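Local coordinates for 373aa long hypothetical citrate synthase (Sulfolobus tokodaii, PDB 1VGP), which is a probable member of the citrate synthase family of largely helical proteins, present here as an assembly of two chains, at residues L174-D179 with R265-Y270. Numbering follows the deposited sequence.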
ATOM      1  N   LEU A 174       9.155   1.316 -22.368  1.00 29.35           N
ATOM      2  CA  LEU A 174       9.396   1.202 -20.930  1.00 27.56           C
ATOM      3  C   LEU A 174      10.164   2.420 -20.418  1.00 29.07           C
ATOM      4  O   LEU A 174       9.885   2.905 -19.324  1.00 28.67           O
ATOM      5  CB  LEU A 174      10.178  -0.077 -20.616  1.00 24.46           C
ATOM      6  CG  LEU A 174       9.486  -1.415 -20.893  1.00 22.79           C
ATOM      7  CD1 LEU A 174      10.407  -2.531 -20.469  1.00 19.54           C
ATOM      8  CD2 LEU A 174       8.168  -1.496 -20.150  1.00 19.48           C
ATOM      9  N   ILE A 175      11.125   2.909 -21.207  1.00 27.88           N
ATOM     10  CA  ILE A 175      11.893   4.091 -20.829  1.00 25.48           C
ATOM     11  C   ILE A 175      10.938   5.255 -20.556  1.00 26.61           C
ATOM     12  O   ILE A 175      11.053   5.946 -19.540  1.00 24.16           O
ATOM     13  CB  ILE A 175      12.885   4.497 -21.950  1.00 25.56           C
ATOM     14  CG1 ILE A 175      14.122   3.595 -21.900  1.00 24.07           C
ATOM     15  CG2 ILE A 175      13.281   5.966 -21.817  1.00 18.02           C
ATOM     16  CD1 ILE A 175      14.963   3.648 -23.165  1.00 19.25           C
ATOM     17  N   LEU A 176       9.984   5.438 -21.467  1.00 26.68           N
ATOM     18  CA  LEU A 176       9.022   6.529 -21.385  1.00 27.05           C
ATOM     19  C   LEU A 176       8.100   6.450 -20.168  1.00 27.72           C
ATOM     20  O   LEU A 176       7.416   7.421 -19.849  1.00 28.39           O
ATOM     21  CB  LEU A 176       8.166   6.579 -22.652  1.00 25.92           C
ATOM     22  CG  LEU A 176       8.884   6.820 -23.978  1.00 25.08           C
ATOM     23  CD1 LEU A 176       7.864   6.823 -25.110  1.00 22.67           C
ATOM     24  CD2 LEU A 176       9.642   8.131 -23.926  1.00 23.08           C
ATOM     25  N   HIS A 177       8.073   5.304 -19.489  1.00 28.85           N
ATOM     26  CA  HIS A 177       7.182   5.137 -18.339  1.00 28.44           C
ATOM     27  C   HIS A 177       7.876   4.989 -16.983  1.00 29.23           C
ATOM     28  O   HIS A 177       7.213   4.834 -15.965  1.00 28.66           O
ATOM     29  CB  HIS A 177       6.260   3.936 -18.560  1.00 28.26           C
ATOM     30  CG  HIS A 177       5.148   4.196 -19.524  1.00 31.42           C
ATOM     31  ND1 HIS A 177       5.290   4.031 -20.884  1.00 33.16           N
ATOM     32  CD2 HIS A 177       3.874   4.608 -19.327  1.00 32.08           C
ATOM     33  CE1 HIS A 177       4.153   4.329 -21.486  1.00 30.11           C
ATOM     34  NE2 HIS A 177       3.278   4.681 -20.563  1.00 31.46           N
ATOM     35  N   ILE A 178       9.204   5.044 -16.966  1.00 28.65           N
ATOM     36  CA  ILE A 178       9.942   4.799 -15.734  1.00 27.86           C
ATOM     37  C   ILE A 178       9.513   5.751 -14.601  1.00 30.56           C
ATOM     38  O   ILE A 178       9.220   5.308 -13.485  1.00 28.83           O
ATOM     39  CB  ILE A 178      11.457   4.889 -15.997  1.00 26.78           C
ATOM     40  CG1 ILE A 178      11.917   3.598 -16.681  1.00 29.54           C
ATOM     41  CG2 ILE A 178      12.231   5.099 -14.704  1.00 23.76           C
ATOM     42  CD1 ILE A 178      13.366   3.608 -17.146  1.00 27.99           C
ATOM     43  N   ASP A 179       9.457   7.050 -14.887  1.00 32.59           N
ATOM     44  CA  ASP A 179       8.968   8.011 -13.905  1.00 32.93           C
ATOM     45  C   ASP A 179       8.271   9.211 -14.541  1.00 34.12           C
ATOM     46  O   ASP A 179       8.421   9.456 -15.730  1.00 35.37           O
ATOM     47  CB  ASP A 179      10.121   8.492 -13.025  1.00 32.48           C
ATOM     48  CG  ASP A 179       9.639   9.183 -11.775  1.00 33.79           C
ATOM     49  OD1 ASP A 179       8.706   8.656 -11.128  1.00 32.98           O
ATOM     50  OD2 ASP A 179      10.189  10.253 -11.430  1.00 33.20           O
ATOM     51  N   ARG A 265       4.927  12.041 -28.502  1.00 29.51           N
ATOM     52  CA  ARG A 265       5.613  12.374 -29.739  1.00 32.29           C
ATOM     53  C   ARG A 265       6.643  11.293 -30.067  1.00 32.20           C
ATOM     54  O   ARG A 265       6.737  10.838 -31.204  1.00 32.29           O
ATOM     55  CB  ARG A 265       6.294  13.742 -29.624  1.00 33.93           C
ATOM     56  CG  ARG A 265       6.559  14.391 -30.971  1.00 40.59           C
ATOM     57  CD  ARG A 265       7.295  15.718 -30.847  1.00 44.02           C
ATOM     58  NE  ARG A 265       6.432  16.818 -30.407  1.00 48.93           N
ATOM     59  CZ  ARG A 265       5.324  17.232 -31.031  1.00 51.41           C
ATOM     60  NH1 ARG A 265       4.847  16.580 -32.095  1.00 49.03           N
ATOM     61  NH2 ARG A 265       4.697  18.322 -30.589  1.00 50.40           N
ATOM     62  N   ILE A 266       7.398  10.870 -29.059  1.00 31.42           N
ATOM     63  CA  ILE A 266       8.419   9.853 -29.248  1.00 32.06           C
ATOM     64  C   ILE A 266       7.794   8.499 -29.578  1.00 33.90           C
ATOM     65  O   ILE A 266       8.271   7.794 -30.462  1.00 37.13           O
ATOM     66  CB  ILE A 266       9.290   9.702 -27.987  1.00 30.67           C
ATOM     67  CG1 ILE A 266      10.041  11.006 -27.716  1.00 31.12           C
ATOM     68  CG2 ILE A 266      10.265   8.554 -28.169  1.00 30.45           C
ATOM     69  CD1 ILE A 266      10.829  11.001 -26.421  1.00 29.80           C
ATOM     70  N   LEU A 267       6.727   8.146 -28.869  1.00 32.20           N
ATOM     71  CA  LEU A 267       6.115   6.835 -29.020  1.00 33.10           C
ATOM     72  C   LEU A 267       5.369   6.696 -30.349  1.00 33.40           C
ATOM     73  O   LEU A 267       5.218   5.587 -30.876  1.00 32.19           O
ATOM     74  CB  LEU A 267       5.158   6.557 -27.857  1.00 32.85           C
ATOM     75  CG  LEU A 267       4.751   5.094 -27.658  1.00 34.13           C
ATOM     76  CD1 LEU A 267       5.986   4.217 -27.544  1.00 34.52           C
ATOM     77  CD2 LEU A 267       3.909   4.961 -26.418  1.00 30.60           C
ATOM     78  N   LYS A 268       4.904   7.819 -30.891  1.00 34.37           N
ATOM     79  CA  LYS A 268       4.142   7.798 -32.137  1.00 35.29           C
ATOM     80  C   LYS A 268       4.909   7.132 -33.271  1.00 35.54           C
ATOM     81  O   LYS A 268       4.320   6.466 -34.122  1.00 35.72           O
ATOM     82  CB  LYS A 268       3.762   9.216 -32.559  1.00 33.37           C
ATOM     83  CG  LYS A 268       3.072   9.277 -33.907  1.00 31.65           C
ATOM     84  CD  LYS A 268       2.617  10.686 -34.247  1.00 28.86           C
ATOM     85  CE  LYS A 268       2.021  10.737 -35.639  1.00 27.17           C
ATOM     86  NZ  LYS A 268       1.639  12.123 -35.997  1.00 27.74           N
ATOM     87  N   GLN A 269       6.222   7.319 -33.292  1.00 36.45           N
ATOM     88  CA  GLN A 269       7.014   6.792 -34.393  1.00 37.56           C
ATOM     89  C   GLN A 269       6.968   5.271 -34.377  1.00 34.37           C
ATOM     90  O   GLN A 269       6.953   4.635 -35.431  1.00 35.60           O
ATOM     91  CB  GLN A 269       8.462   7.291 -34.299  1.00 40.44           C
ATOM     92  CG  GLN A 269       9.240   6.713 -33.107  1.00 46.66           C
ATOM     93  CD  GLN A 269      10.686   7.200 -33.024  1.00 46.87           C
ATOM     94  OE1 GLN A 269      11.562   6.758 -33.792  1.00 45.80           O
ATOM     95  NE2 GLN A 269      10.944   8.112 -32.083  1.00 46.20           N
ATOM     96  N   TYR A 270       6.927   4.688 -33.180  1.00 31.71           N
ATOM     97  CA  TYR A 270       6.928   3.223 -33.039  1.00 31.38           C
ATOM     98  C   TYR A 270       5.536   2.623 -33.212  1.00 30.17           C
ATOM     99  O   TYR A 270       5.392   1.508 -33.711  1.00 28.21           O
ATOM    100  CB  TYR A 270       7.498   2.811 -31.675  1.00 30.15           C
ATOM    101  CG  TYR A 270       8.953   3.193 -31.485  1.00 32.35           C
ATOM    102  CD1 TYR A 270       9.307   4.319 -30.733  1.00 28.74           C
ATOM    103  CD2 TYR A 270       9.973   2.477 -32.114  1.00 29.86           C
ATOM    104  CE1 TYR A 270      10.627   4.722 -30.622  1.00 27.50           C
ATOM    105  CE2 TYR A 270      11.305   2.880 -32.004  1.00 27.46           C
ATOM    106  CZ  TYR A 270      11.623   3.998 -31.266  1.00 27.44           C
ATOM    107  OH  TYR A 270      12.930   4.413 -31.178  1.00 31.86           O
TER
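L176 supplies the side-chain contacts from segment 174-179, meeting I266 and L267 on helix 262-278. The interaction is purely apolar, and no hydrogen bond joins the two segments. The two methyl branches of L176 divide the work. CD2 of L176 meets CD1 at the tip of I266, 4.0 Å away. CD1 of L176 lies 3.9 Å from CB of L267, near the root of that side chain. The same CD1 of L176 also sits 4.0 Å from CD1 of L267. The forked end of L176 therefore spans two successive residues of the helix. The side chain of L267 is turned with CG opposite its own backbone N (chi1 -163°), and its CD1 methyl then lies near the same branch of L176. All three touching residues are buried. The surface buried between the segments is small, 159 Å².

Hydrogen bonds act within each segment. A type I turn runs from I175 to I178, and N of I178 hydrogen-bonds to O of I175 at 3.3 Å. N of H177 hydrogen-bonds to O of L174 at 3.0 Å. On the helix side, NE2 of Q269 donates to O of I266 at 3.1 Å. This hydrogen bond lies in the carbonyl plane on a lone pair, but it is bent, with an N-H...O angle of 143°.

Helix 34-40 flanks the same apolar cluster, through I34 on L176 and A38 on I266. T173 and V172 of helix 164-175 touch L267 and I266, respectively. Beyond the turn, OD2 of D179 hydrogen-bonds to T18 and H342. The contact is buried helix-to-turn packing within the mainly helical citrate synthase fold, joining the turn at the C-terminal end of helix 164-175 to helix 262-278.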